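Local coordinates for peptidase M28 (Shewanella amazonensis SB2B, PDB 3IIB), which probably hydrolyses small peptides as a two-zinc metallopeptidase of the M28 family, with likely carboxypeptidase or dipeptidase activity, at residues A[83-88]-A[217-222]; A[168-173]-A[197-202]; A[249-254]-A[322-327]. One frame throughout, in Å; residues are numbered along the deposited sequence. Where two conformers were deposited one is given.

Contact 1: residues A[83-88]-A[217-222]; sequences LSPFPQ and KEVVIS
The carbonyl oxygen of Val220 receives two backbone donors from the other strand. The amide N of Leu83 lies 2.8 Å from Val220 O, with an N-H...O angle of 158°, and the N of Ser84 adds a weak second bond at 3.4 Å to the same Val220 O. The return bond runs from Val220 N to Ser84 O at 3.0 Å. Two consecutive residues, Leu83 and Ser84, thus face the single Val220, which makes this a classic beta bulge at the end of strand 62-84, where it pairs antiparallel with the start of strand 220-242. Ser84 O is also approached by the CA of Val219, in a C-H...O contact of 3.3 Å.

Leu83 lays its two methyls against different residues. CG is anti to the carbonyl carbon (chi1 -59°), and from there CD1 sits 4.0 Å from Val220 CG1 while CD2 rests against the CB of Ser222. Beyond the bulge a cis peptide bond leads into Pro85, and the chain turns back toward strand 88-94. The ring of Pro85 meets the segment leading into strand 220-242 with two carbons: CG is 3.8 Å from Lys217 CB, and CD lies against both Glu218 O and Val219 CG2. An alanine here would probably strip Lys217 CB and Val219 CG2 of the ring carbons that touch them and weaken the preference for the cis bond that sets the turn. A water lies between Ser84 OG and Glu218 O, a tentative bridge because Ser84 was deposited in two conformers. Met212 of helix 203-213 packs on Pro85 and Phe86. Where strand 88-94 begins, Gln88 NE2 hydrogen-bonds to Thr31 O of the second subunit.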
ATOM      1  N   LEU A  83      -5.562   0.300  22.592  1.00  7.78           N
ATOM      2  CA  LEU A  83      -5.181  -0.195  23.929  1.00  9.04           C
ATOM      3  C   LEU A  83      -6.131  -1.264  24.443  1.00  9.26           C
ATOM      4  O   LEU A  83      -5.706  -2.181  25.167  1.00  8.82           O
ATOM      5  CB  LEU A  83      -5.094   0.956  24.945  1.00  9.22           C
ATOM      6  CG  LEU A  83      -4.096   2.083  24.640  1.00 14.01           C
ATOM      7  CD1 LEU A  83      -4.185   3.166  25.743  1.00 11.77           C
ATOM      8  CD2 LEU A  83      -2.681   1.573  24.534  1.00 10.84           C
ATOM      9  N   SER A  84      -7.396  -1.143  24.060  1.00  7.27           N
ATOM     10  CA  SER A  84      -8.427  -2.080  24.456  0.60  8.43           C
ATOM     11  C   SER A  84      -9.624  -1.948  23.513  1.00  9.83           C
ATOM     12  O   SER A  84      -9.866  -0.889  22.951  1.00  8.79           O
ATOM     13  CB  SER A  84      -8.838  -1.862  25.924  0.60  7.73           C
ATOM     14  OG  SER A  84      -9.394  -0.587  26.105  0.60  6.64           O
ATOM     15  N   PRO A  85     -10.386  -3.054  23.325  1.00  6.98           N
ATOM     16  CA  PRO A  85     -10.324  -4.371  24.005  1.00  6.83           C
ATOM     17  C   PRO A  85      -9.129  -5.300  23.632  1.00  7.08           C
ATOM     18  O   PRO A  85      -8.693  -6.084  24.456  1.00  8.54           O
ATOM     19  CB  PRO A  85     -11.626  -5.015  23.587  1.00  4.79           C
ATOM     20  CG  PRO A  85     -11.962  -4.391  22.254  1.00  3.59           C
ATOM     21  CD  PRO A  85     -11.441  -3.009  22.307  1.00  3.52           C
ATOM     22  N   PHE A  86      -8.640  -5.207  22.396  1.00  7.46           N
ATOM     23  CA  PHE A  86      -7.618  -6.104  21.882  1.00  6.12           C
ATOM     24  C   PHE A  86      -6.469  -5.228  21.407  1.00  8.65           C
ATOM     25  O   PHE A  86      -6.603  -4.529  20.380  1.00  9.09           O
ATOM     26  CB  PHE A  86      -8.165  -6.898  20.693  1.00  6.79           C
ATOM     27  CG  PHE A  86      -9.496  -7.540  20.969  1.00  7.28           C
ATOM     28  CD1 PHE A  86      -9.622  -8.483  21.989  1.00  7.32           C
ATOM     29  CD2 PHE A  86     -10.631  -7.166  20.258  1.00  5.94           C
ATOM     30  CE1 PHE A  86     -10.831  -9.051  22.262  1.00 11.86           C
ATOM     31  CE2 PHE A  86     -11.838  -7.758  20.529  1.00 11.05           C
ATOM     32  CZ  PHE A  86     -11.944  -8.676  21.528  1.00  7.53           C
ATOM     33  N   PRO A  87      -5.343  -5.257  22.135  1.00  4.52           N
ATOM     34  CA  PRO A  87      -4.337  -4.277  21.799  1.00  3.01           C
ATOM     35  C   PRO A  87      -3.729  -4.542  20.424  1.00  3.91           C
ATOM     36  O   PRO A  87      -3.338  -5.661  20.135  1.00  6.54           O
ATOM     37  CB  PRO A  87      -3.292  -4.471  22.899  1.00  8.60           C
ATOM     38  CG  PRO A  87      -3.999  -5.092  24.001  1.00  8.83           C
ATOM     39  CD  PRO A  87      -5.023  -5.955  23.399  1.00  5.33           C
ATOM     40  N   GLN A  88      -3.597  -3.508  19.612  1.00  6.69           N
ATOM     41  CA  GLN A  88      -3.047  -3.630  18.286  1.00  7.57           C
ATOM     42  C   GLN A  88      -2.465  -2.314  17.791  1.00 10.92           C
ATOM     43  O   GLN A  88      -2.985  -1.248  18.121  1.00  8.58           O
ATOM     44  CB  GLN A  88      -4.157  -3.995  17.311  1.00 10.88           C
ATOM     45  CG  GLN A  88      -4.736  -5.340  17.487  1.00 13.07           C
ATOM     46  CD  GLN A  88      -5.181  -5.965  16.217  1.00  8.11           C
ATOM     47  OE1 GLN A  88      -4.548  -5.796  15.205  1.00  6.09           O
ATOM     48  NE2 GLN A  88      -6.233  -6.803  16.280  1.00  5.01           N
ATOM     49  N   LYS A 217     -18.027  -3.582  22.333  1.00 11.28           N
ATOM     50  CA  LYS A 217     -16.926  -3.188  23.187  1.00 11.51           C
ATOM     51  C   LYS A 217     -16.641  -1.705  22.942  1.00 10.65           C
ATOM     52  O   LYS A 217     -16.758  -1.220  21.824  1.00 11.25           O
ATOM     53  CB  LYS A 217     -15.680  -4.006  22.883  1.00 13.95           C
ATOM     54  CG  LYS A 217     -15.807  -5.483  23.177  1.00 18.41           C
ATOM     55  CD  LYS A 217     -16.113  -5.744  24.643  1.00 25.78           C
ATOM     56  CE  LYS A 217     -16.869  -7.067  24.838  1.00 34.59           C
ATOM     57  NZ  LYS A 217     -15.995  -8.228  24.576  1.00 35.95           N
ATOM     58  N   GLU A 218     -16.283  -0.989  24.003  1.00 10.06           N
ATOM     59  CA  GLU A 218     -15.642   0.323  23.836  1.00 12.18           C
ATOM     60  C   GLU A 218     -14.176   0.172  23.429  1.00  9.66           C
ATOM     61  O   GLU A 218     -13.480  -0.720  23.915  1.00 10.87           O
ATOM     62  CB  GLU A 218     -15.747   1.137  25.123  1.00 12.84           C
ATOM     63  CG  GLU A 218     -17.212   1.512  25.398  1.00 17.42           C
ATOM     64  CD  GLU A 218     -17.379   2.531  26.493  1.00 23.53           C
ATOM     65  OE1 GLU A 218     -16.607   2.498  27.468  1.00 29.43           O
ATOM     66  OE2 GLU A 218     -18.290   3.362  26.368  1.00 39.52           O
ATOM     67  N   VAL A 219     -13.729   1.057  22.546  1.00  6.50           N
ATOM     68  CA  VAL A 219     -12.350   1.078  22.061  1.00  4.57           C
ATOM     69  C   VAL A 219     -11.651   2.287  22.645  1.00  6.05           C
ATOM     70  O   VAL A 219     -12.186   3.432  22.651  1.00  7.05           O
ATOM     71  CB  VAL A 219     -12.309   1.121  20.521  1.00  6.65           C
ATOM     72  CG1 VAL A 219     -10.853   1.288  19.970  1.00  5.10           C
ATOM     73  CG2 VAL A 219     -13.029  -0.116  19.965  1.00  6.07           C
ATOM     74  N   VAL A 220     -10.474   2.012  23.183  1.00  5.26           N
ATOM     75  CA  VAL A 220      -9.584   3.011  23.737  1.00  3.75           C
ATOM     76  C   VAL A 220      -8.354   3.011  22.894  1.00  6.62           C
ATOM     77  O   VAL A 220      -7.819   1.934  22.592  1.00  6.95           O
ATOM     78  CB  VAL A 220      -9.215   2.621  25.199  1.00  6.55           C
ATOM     79  CG1 VAL A 220      -8.193   3.618  25.823  1.00  9.91           C
ATOM     80  CG2 VAL A 220     -10.485   2.467  26.045  1.00  7.04           C
ATOM     81  N   ILE A 221      -7.861   4.191  22.530  1.00  7.99           N
ATOM     82  CA  ILE A 221      -6.645   4.298  21.724  1.00  7.36           C
ATOM     83  C   ILE A 221      -5.608   5.158  22.444  1.00  8.09           C
ATOM     84  O   ILE A 221      -5.945   5.921  23.351  1.00  9.65           O
ATOM     85  CB  ILE A 221      -6.924   4.838  20.292  1.00  7.66           C
ATOM     86  CG1 ILE A 221      -7.330   6.315  20.279  1.00  6.51           C
ATOM     87  CG2 ILE A 221      -8.005   3.969  19.606  1.00  3.87           C
ATOM     88  CD1 ILE A 221      -7.349   6.901  18.858  1.00  7.82           C
ATOM     89  N   SER A 222      -4.360   4.979  22.037  1.00  9.21           N
ATOM     90  CA  SER A 222      -3.257   5.891  22.312  1.00  8.30           C
ATOM     91  C   SER A 222      -2.927   6.644  21.030  1.00  9.57           C
ATOM     92  O   SER A 222      -2.915   6.033  19.954  1.00  9.67           O
ATOM     93  CB  SER A 222      -2.023   5.115  22.747  1.00 11.51           C
ATOM     94  OG  SER A 222      -0.937   6.016  22.992  1.00 16.28           O
TER
HETATM   95  O   HOH W   1     -12.150  -1.056  26.034  1.00 21.85           O

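Contact 2: residues A[168-173]-A[197-202]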
ATOM      1  N   GLY A 168      -9.444  14.966  21.014  1.00  5.50           N
ATOM      2  CA  GLY A 168      -8.774  14.590  19.780  1.00  5.31           C
ATOM      3  C   GLY A 168      -9.737  14.040  18.753  1.00  6.29           C
ATOM      4  O   GLY A 168     -10.876  13.723  19.080  1.00  5.45           O
ATOM      5  N   ILE A 169      -9.266  13.887  17.504  1.00  6.27           N
ATOM      6  CA  ILE A 169     -10.065  13.241  16.484  1.00  4.14           C
ATOM      7  C   ILE A 169      -9.176  12.319  15.660  1.00  4.96           C
ATOM      8  O   ILE A 169      -8.012  12.634  15.357  1.00  3.98           O
ATOM      9  CB  ILE A 169     -10.797  14.232  15.604  1.00  5.25           C
ATOM     10  CG1 ILE A 169     -11.607  13.530  14.523  1.00  4.71           C
ATOM     11  CG2 ILE A 169      -9.835  15.253  14.925  1.00  4.19           C
ATOM     12  CD1 ILE A 169     -12.574  14.499  13.815  1.00  8.09           C
ATOM     13  N   ILE A 170      -9.710  11.125  15.376  1.00  5.87           N
ATOM     14  CA  ILE A 170      -9.174  10.301  14.305  1.00  4.79           C
ATOM     15  C   ILE A 170     -10.238  10.149  13.247  1.00  6.57           C
ATOM     16  O   ILE A 170     -11.420  10.026  13.568  1.00  4.61           O
ATOM     17  CB  ILE A 170      -8.704   8.888  14.774  1.00  8.28           C
ATOM     18  CG1 ILE A 170      -9.749   8.209  15.638  1.00  4.09           C
ATOM     19  CG2 ILE A 170      -7.317   8.985  15.538  1.00  7.27           C
ATOM     20  CD1 ILE A 170      -9.558   6.627  15.784  1.00  6.60           C
ATOM     21  N   ILE A 171      -9.805  10.108  11.990  1.00  5.06           N
ATOM     22  CA  ILE A 171     -10.719   9.842  10.894  1.00  4.97           C
ATOM     23  C   ILE A 171     -10.278   8.626  10.073  1.00  6.86           C
ATOM     24  O   ILE A 171      -9.082   8.330   9.939  1.00  5.21           O
ATOM     25  CB  ILE A 171     -10.917  11.077   9.953  1.00  6.45           C
ATOM     26  CG1 ILE A 171      -9.668  11.388   9.105  1.00  7.48           C
ATOM     27  CG2 ILE A 171     -11.471  12.273  10.752  1.00  8.11           C
ATOM     28  CD1 ILE A 171      -9.921  12.492   8.035  1.00  6.06           C
ATOM     29  N   ARG A 172     -11.247   7.920   9.514  1.00  6.55           N
ATOM     30  CA  ARG A 172     -10.944   7.047   8.402  1.00  5.05           C
ATOM     31  C   ARG A 172     -10.415   7.894   7.259  1.00  3.88           C
ATOM     32  O   ARG A 172     -11.062   8.850   6.819  1.00  4.99           O
ATOM     33  CB  ARG A 172     -12.182   6.296   7.912  1.00  5.50           C
ATOM     34  CG  ARG A 172     -11.941   5.402   6.670  1.00  5.16           C
ATOM     35  CD  ARG A 172     -13.249   4.764   6.173  1.00  5.10           C
ATOM     36  NE  ARG A 172     -13.756   3.751   7.089  1.00  6.63           N
ATOM     37  CZ  ARG A 172     -13.426   2.459   7.050  1.00  5.53           C
ATOM     38  NH1 ARG A 172     -12.588   1.980   6.100  1.00  7.81           N
ATOM     39  NH2 ARG A 172     -13.950   1.624   7.943  1.00  4.74           N
ATOM     40  N   SER A 173      -9.227   7.523   6.789  1.00  4.06           N
ATOM     41  CA  SER A 173      -8.574   8.210   5.681  1.00  4.75           C
ATOM     42  C   SER A 173      -9.544   8.456   4.555  1.00  6.16           C
ATOM     43  O   SER A 173     -10.362   7.572   4.207  1.00  4.43           O
ATOM     44  CB  SER A 173      -7.403   7.391   5.162  1.00  5.18           C
ATOM     45  OG  SER A 173      -6.263   7.528   6.015  1.00  5.06           O
ATOM     46  N   PRO A 197      -5.499  17.696  18.695  1.00  6.61           N
ATOM     47  CA  PRO A 197      -4.789  16.798  17.784  1.00  4.46           C
ATOM     48  C   PRO A 197      -5.742  16.050  16.860  1.00  5.98           C
ATOM     49  O   PRO A 197      -6.809  15.617  17.282  1.00  6.24           O
ATOM     50  CB  PRO A 197      -4.070  15.830  18.711  1.00  4.72           C
ATOM     51  CG  PRO A 197      -4.058  16.451  20.008  1.00 11.18           C
ATOM     52  CD  PRO A 197      -5.255  17.332  20.099  1.00  5.91           C
ATOM     53  N   ALA A 198      -5.328  15.886  15.611  1.00  5.96           N
ATOM     54  CA  ALA A 198      -6.194  15.392  14.549  1.00  5.04           C
ATOM     55  C   ALA A 198      -5.351  14.519  13.618  1.00  5.32           C
ATOM     56  O   ALA A 198      -4.341  14.990  13.115  1.00  4.46           O
ATOM     57  CB  ALA A 198      -6.774  16.566  13.744  1.00  4.84           C
ATOM     58  N   ALA A 199      -5.784  13.271  13.396  1.00  6.45           N
ATOM     59  CA  ALA A 199      -5.052  12.302  12.613  1.00  6.40           C
ATOM     60  C   ALA A 199      -6.002  11.483  11.763  1.00  6.11           C
ATOM     61  O   ALA A 199      -7.185  11.370  12.075  1.00  6.15           O
ATOM     62  CB  ALA A 199      -4.266  11.389  13.533  1.00  5.09           C
ATOM     63  N   ALA A 200      -5.467  10.948  10.678  1.00  3.82           N
ATOM     64  CA  ALA A 200      -6.154   9.962   9.833  1.00  4.31           C
ATOM     65  C   ALA A 200      -5.507   8.597  10.039  1.00  6.60           C
ATOM     66  O   ALA A 200      -4.280   8.492  10.174  1.00  7.39           O
ATOM     67  CB  ALA A 200      -6.068  10.364   8.366  1.00  4.39           C
ATOM     68  N   ILE A 201      -6.346   7.555  10.062  1.00  6.51           N
ATOM     69  CA  ILE A 201      -5.873   6.188  10.147  1.00  5.63           C
ATOM     70  C   ILE A 201      -6.183   5.496   8.838  1.00  6.61           C
ATOM     71  O   ILE A 201      -7.014   5.979   8.050  1.00  5.37           O
ATOM     72  CB  ILE A 201      -6.436   5.414  11.349  1.00  4.04           C
ATOM     73  CG1 ILE A 201      -7.964   5.171  11.215  1.00  7.87           C
ATOM     74  CG2 ILE A 201      -6.068   6.114  12.650  1.00  8.28           C
ATOM     75  CD1 ILE A 201      -8.627   4.498  12.443  1.00  6.71           C
ATOM     76  N   SER A 202      -5.442   4.420   8.562  1.00  5.85           N
ATOM     77  CA  SER A 202      -5.625   3.703   7.311  1.00  3.94           C
ATOM     78  C   SER A 202      -7.011   3.124   7.280  1.00  3.59           C
ATOM     79  O   SER A 202      -7.625   2.882   8.312  1.00  4.26           O
ATOM     80  CB  SER A 202      -4.596   2.580   7.099  1.00  6.55           C
ATOM     81  OG  SER A 202      -4.825   1.451   7.928  1.00  5.16           O
TER
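Gly168 opens the pairing with its CA close to Pro197 O, and the next amide, Ile169 N, donates to that same Pro197 O at 3.0 Å. Ile169 O then accepts from Ala199 N, while the side-chain CG2 of Ile169 packs 3.5 Å from Ala198 CB. Ile170 points to the face it shares with Ala199 and Ile201. Its CG1 stands between the backbone N and the carbonyl carbon (chi1 48°), and the chain continues to CD1, 4.1 Å from Ile201 CD1; Ile209 of helix 203-213 packs on both isoleucines. Ile171 N bonds to Ala199 O, Ile171 O takes a nearly straight bond of 2.8 Å (171°) from Ile201 N, and Ile171 CG1 touches Ala200 CB. These are adjacent parallel strands, 168-172 and 198-201, in a sheet whose next parallel strand is 131-134, consistent with an inserted domain like that of related M28 peptidases. Arg172 turns its guanidinium to salt bridges with Asp135 and Asp207. Ser173 closes the pairing twice over on one acceptor: its N meets Ile201 O at 3.0 Å, and its OG meets Ile201 O at 2.7 Å from above the carbonyl plane. Ser173 OG also accepts from His183 N, so this buried hydroxyl is used both as donor and as acceptor, which is likely to fix its rotation and tie a loop to the strand ends.

Contact 3: residues A[249-254]-A[322-327]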
ATOM      1  N   ASP A 249      -0.426  40.097 -26.214  1.00 10.25           N
ATOM      2  CA  ASP A 249      -0.956  40.701 -24.963  1.00 12.95           C
ATOM      3  C   ASP A 249      -2.059  39.865 -24.302  1.00 11.20           C
ATOM      4  O   ASP A 249      -2.438  40.110 -23.156  1.00 11.99           O
ATOM      5  CB  ASP A 249      -1.483  42.140 -25.206  1.00 13.92           C
ATOM      6  CG  ASP A 249      -2.583  42.210 -26.234  1.00 18.90           C
ATOM      7  OD1 ASP A 249      -2.521  41.490 -27.247  1.00 14.62           O
ATOM      8  OD2 ASP A 249      -3.521  43.035 -26.065  1.00 24.46           O
ATOM      9  N   GLU A 250      -2.577  38.893 -25.028  1.00  7.29           N
ATOM     10  CA  GLU A 250      -3.574  37.995 -24.498  1.00  6.27           C
ATOM     11  C   GLU A 250      -2.911  36.686 -24.068  1.00  5.83           C
ATOM     12  O   GLU A 250      -1.955  36.242 -24.685  1.00  7.19           O
ATOM     13  CB  GLU A 250      -4.626  37.696 -25.544  1.00  5.34           C
ATOM     14  CG  GLU A 250      -5.325  38.932 -26.026  1.00 11.69           C
ATOM     15  CD  GLU A 250      -6.438  38.656 -27.007  1.00 16.85           C
ATOM     16  OE1 GLU A 250      -7.192  37.678 -26.823  1.00 13.73           O
ATOM     17  OE2 GLU A 250      -6.558  39.459 -27.966  1.00 20.56           O
ATOM     18  N   ILE A 251      -3.429  36.118 -22.985  1.00  6.11           N
ATOM     19  CA  ILE A 251      -2.808  34.988 -22.313  0.50  5.51           C
ATOM     20  C   ILE A 251      -3.729  33.775 -22.276  1.00  6.11           C
ATOM     21  O   ILE A 251      -4.885  33.884 -21.881  1.00  4.92           O
ATOM     22  CB  ILE A 251      -2.471  35.341 -20.861  0.50  6.51           C
ATOM     23  CG1 ILE A 251      -1.416  36.450 -20.816  0.50  7.37           C
ATOM     24  CG2 ILE A 251      -1.989  34.110 -20.110  0.50  5.05           C
ATOM     25  CD1 ILE A 251      -1.689  37.442 -19.729  0.50  5.89           C
ATOM     26  N   VAL A 252      -3.202  32.636 -22.692  1.00  4.36           N
ATOM     27  CA  VAL A 252      -3.816  31.337 -22.434  1.00  2.81           C
ATOM     28  C   VAL A 252      -2.996  30.749 -21.299  1.00  4.00           C
ATOM     29  O   VAL A 252      -1.770  30.541 -21.428  1.00  5.76           O
ATOM     30  CB  VAL A 252      -3.744  30.431 -23.651  1.00  3.65           C
ATOM     31  CG1 VAL A 252      -4.170  28.990 -23.292  1.00  5.31           C
ATOM     32  CG2 VAL A 252      -4.599  31.048 -24.802  1.00  5.39           C
ATOM     33  N   LEU A 253      -3.636  30.503 -20.169  1.00  5.60           N
ATOM     34  CA  LEU A 253      -2.964  30.020 -18.975  1.00  4.87           C
ATOM     35  C   LEU A 253      -3.238  28.527 -18.812  1.00  5.23           C
ATOM     36  O   LEU A 253      -4.399  28.103 -18.748  1.00  5.91           O
ATOM     37  CB  LEU A 253      -3.489  30.779 -17.757  1.00  3.94           C
ATOM     38  CG  LEU A 253      -2.787  30.643 -16.399  1.00  5.55           C
ATOM     39  CD1 LEU A 253      -3.281  31.711 -15.436  1.00  7.22           C
ATOM     40  CD2 LEU A 253      -2.979  29.289 -15.792  1.00  6.88           C
ATOM     41  N   ILE A 254      -2.178  27.743 -18.720  1.00  4.99           N
ATOM     42  CA  ILE A 254      -2.324  26.326 -18.404  1.00  4.13           C
ATOM     43  C   ILE A 254      -1.461  26.076 -17.173  1.00  5.53           C
ATOM     44  O   ILE A 254      -0.283  26.481 -17.099  1.00  5.09           O
ATOM     45  CB  ILE A 254      -1.983  25.400 -19.620  1.00  5.89           C
ATOM     46  CG1 ILE A 254      -0.555  25.648 -20.132  1.00  6.70           C
ATOM     47  CG2 ILE A 254      -3.106  25.501 -20.772  1.00  4.54           C
ATOM     48  CD1 ILE A 254      -0.150  24.651 -21.276  1.00  7.32           C
ATOM     49  N   GLU A 322      -8.295  40.820 -17.548  1.00  8.10           N
ATOM     50  CA  GLU A 322      -9.146  41.065 -18.687  1.00  8.57           C
ATOM     51  C   GLU A 322      -8.522  40.508 -19.954  1.00  7.26           C
ATOM     52  O   GLU A 322      -9.240  40.115 -20.870  1.00  7.40           O
ATOM     53  CB  GLU A 322      -9.373  42.569 -18.846  1.00 10.75           C
ATOM     54  CG  GLU A 322     -10.479  42.920 -19.768  1.00 24.72           C
ATOM     55  CD  GLU A 322     -10.942  44.350 -19.521  1.00 42.07           C
ATOM     56  OE1 GLU A 322     -10.331  45.274 -20.112  1.00 48.51           O
ATOM     57  OE2 GLU A 322     -11.943  44.531 -18.790  1.00 42.16           O
ATOM     58  N   LYS A 323      -7.195  40.489 -20.011  1.00  7.73           N
ATOM     59  CA  LYS A 323      -6.467  39.920 -21.145  0.50  6.84           C
ATOM     60  C   LYS A 323      -6.176  38.410 -21.040  1.00  4.96           C
ATOM     61  O   LYS A 323      -5.529  37.851 -21.910  1.00  6.43           O
ATOM     62  CB  LYS A 323      -5.170  40.704 -21.362  0.50  8.17           C
ATOM     63  CG  LYS A 323      -5.381  42.079 -22.016  0.50  9.17           C
ATOM     64  CD  LYS A 323      -5.755  41.936 -23.490  0.50 16.71           C
ATOM     65  CE  LYS A 323      -5.884  43.288 -24.178  0.50 21.46           C
ATOM     66  NZ  LYS A 323      -6.084  43.158 -25.650  0.50 14.90           N
ATOM     67  N   HIS A 324      -6.624  37.747 -19.971  1.00  5.13           N
ATOM     68  CA  HIS A 324      -6.560  36.288 -19.867  1.00  3.87           C
ATOM     69  C   HIS A 324      -7.674  35.718 -20.714  1.00  5.08           C
ATOM     70  O   HIS A 324      -8.846  35.935 -20.435  1.00  7.97           O
ATOM     71  CB  HIS A 324      -6.692  35.804 -18.431  1.00  3.78           C
ATOM     72  CG  HIS A 324      -5.430  35.922 -17.660  1.00  3.72           C
ATOM     73  ND1 HIS A 324      -4.768  37.125 -17.514  1.00  5.34           N
ATOM     74  CD2 HIS A 324      -4.665  34.988 -17.048  1.00  7.40           C
ATOM     75  CE1 HIS A 324      -3.669  36.926 -16.813  1.00  9.27           C
ATOM     76  NE2 HIS A 324      -3.572  35.638 -16.532  1.00 10.70           N
ATOM     77  N   TYR A 325      -7.322  35.075 -21.802  1.00  2.71           N
ATOM     78  CA  TYR A 325      -8.326  34.568 -22.723  1.00  2.11           C
ATOM     79  C   TYR A 325      -9.094  33.401 -22.080  1.00  5.12           C
ATOM     80  O   TYR A 325     -10.324  33.379 -22.080  1.00  4.14           O
ATOM     81  CB  TYR A 325      -7.635  34.156 -24.014  1.00  5.51           C
ATOM     82  CG  TYR A 325      -8.582  33.667 -25.088  1.00  5.05           C
ATOM     83  CD1 TYR A 325      -9.541  34.512 -25.652  1.00  5.04           C
ATOM     84  CD2 TYR A 325      -8.485  32.373 -25.564  1.00  2.89           C
ATOM     85  CE1 TYR A 325     -10.404  34.040 -26.651  1.00  6.62           C
ATOM     86  CE2 TYR A 325      -9.372  31.893 -26.548  1.00  2.97           C
ATOM     87  CZ  TYR A 325     -10.278  32.738 -27.087  1.00  2.00           C
ATOM     88  OH  TYR A 325     -11.126  32.222 -28.044  1.00  4.73           O
ATOM     89  N   ILE A 326      -8.350  32.431 -21.547  1.00  3.83           N
ATOM     90  CA  ILE A 326      -8.917  31.261 -20.888  1.00  4.89           C
ATOM     91  C   ILE A 326      -7.856  30.692 -20.003  1.00  4.28           C
ATOM     92  O   ILE A 326      -6.658  30.847 -20.285  1.00  5.09           O
ATOM     93  CB  ILE A 326      -9.418  30.222 -21.902  1.00  5.14           C
ATOM     94  CG1 ILE A 326     -10.289  29.159 -21.208  1.00  4.61           C
ATOM     95  CG2 ILE A 326      -8.240  29.573 -22.635  1.00  4.78           C
ATOM     96  CD1 ILE A 326     -11.316  28.477 -22.164  1.00  3.05           C
ATOM     97  N   ALA A 327      -8.283  30.051 -18.926  1.00  3.09           N
ATOM     98  CA  ALA A 327      -7.389  29.375 -18.000  1.00  3.81           C
ATOM     99  C   ALA A 327      -7.845  27.940 -17.726  1.00  5.29           C
ATOM    100  O   ALA A 327      -9.037  27.700 -17.686  1.00  3.82           O
ATOM    101  CB  ALA A 327      -7.344  30.142 -16.662  1.00  2.59           C
TER
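Strands 251-254 and 324-327 run parallel with their directions 20° apart, and Ile251 bonds to both sides of His324: Ile251 N to Lys323 O at 2.9 Å, and Tyr325 N to Ile251 O at 2.7 Å. They are neighbours in the sheet of the M28 zinc-exopeptidase domain, where strand 293-300 flanks 247-257 on its other edge. The register then slips by one residue. Tyr325 has a helix-like backbone, and Leu253 N goes to Ile326 O, which brings Ala327 rather than Ile326 opposite Leu253.

On the face with His324, Ile251 lies over the imidazole: its CB is 4.3 Å from the ring centroid and only 3° off the normal, a CH-pi contact. Leu253 CD1 comes to the ring edge near its plane, 3.9 Å from His324 CD2. Both ring nitrogens have partners beyond the two strands, NE2 with Tyr313 OH and ND1 with Glu320 O, which together should hold the ring against flipping.

Val252 and Ile326 share the opposite face. Tyr325, at the slip, starts toward the neighbouring strand, and its ring then leads away, with CG anti to the backbone N (chi1 -177°). Val252 lies beside it, pointing the same way, with CG2 near Tyr325 CD2. Arg293 joins two of the side chains here, through a salt bridge to Glu250 OE1 and a cation-pi contact with the Tyr325 ring; Tyr325 OH hydrogen-bonds to Val435 O. Just before the strands begin, Lys323 bends at chi2 and passes the carbonyl of Asp249; in the conformer given, one of two, its NZ forms a salt bridge with Asp249 OD2, a pairing to be taken as tentative. Farther in, Val252 CG1 meets Ile326 CG2, and Leu253 CB sits 4.1 Å from Ala327 CB.

Contacts 1 and 2 belong to one lobe: their centres are about 15 Å apart, and they touch where Ile221 CD1 lies 3.8 Å from Ile170 CD1. Contact 3 sits on the other side of the chain's centre, its centre about 56 Å from that of contact 1 and about 41 Å from that of contact 2, although the same branched sheet reaches all three. The zinc site falls between the lobes. The side chain of Leu253 in contact 3 is about 11 Å from those of the zinc ligands His257 and Asp331, while that of Ser173 in contact 2 is about 8 Å from that of His402, which binds the other zinc ion. Contact 1 lies farther away.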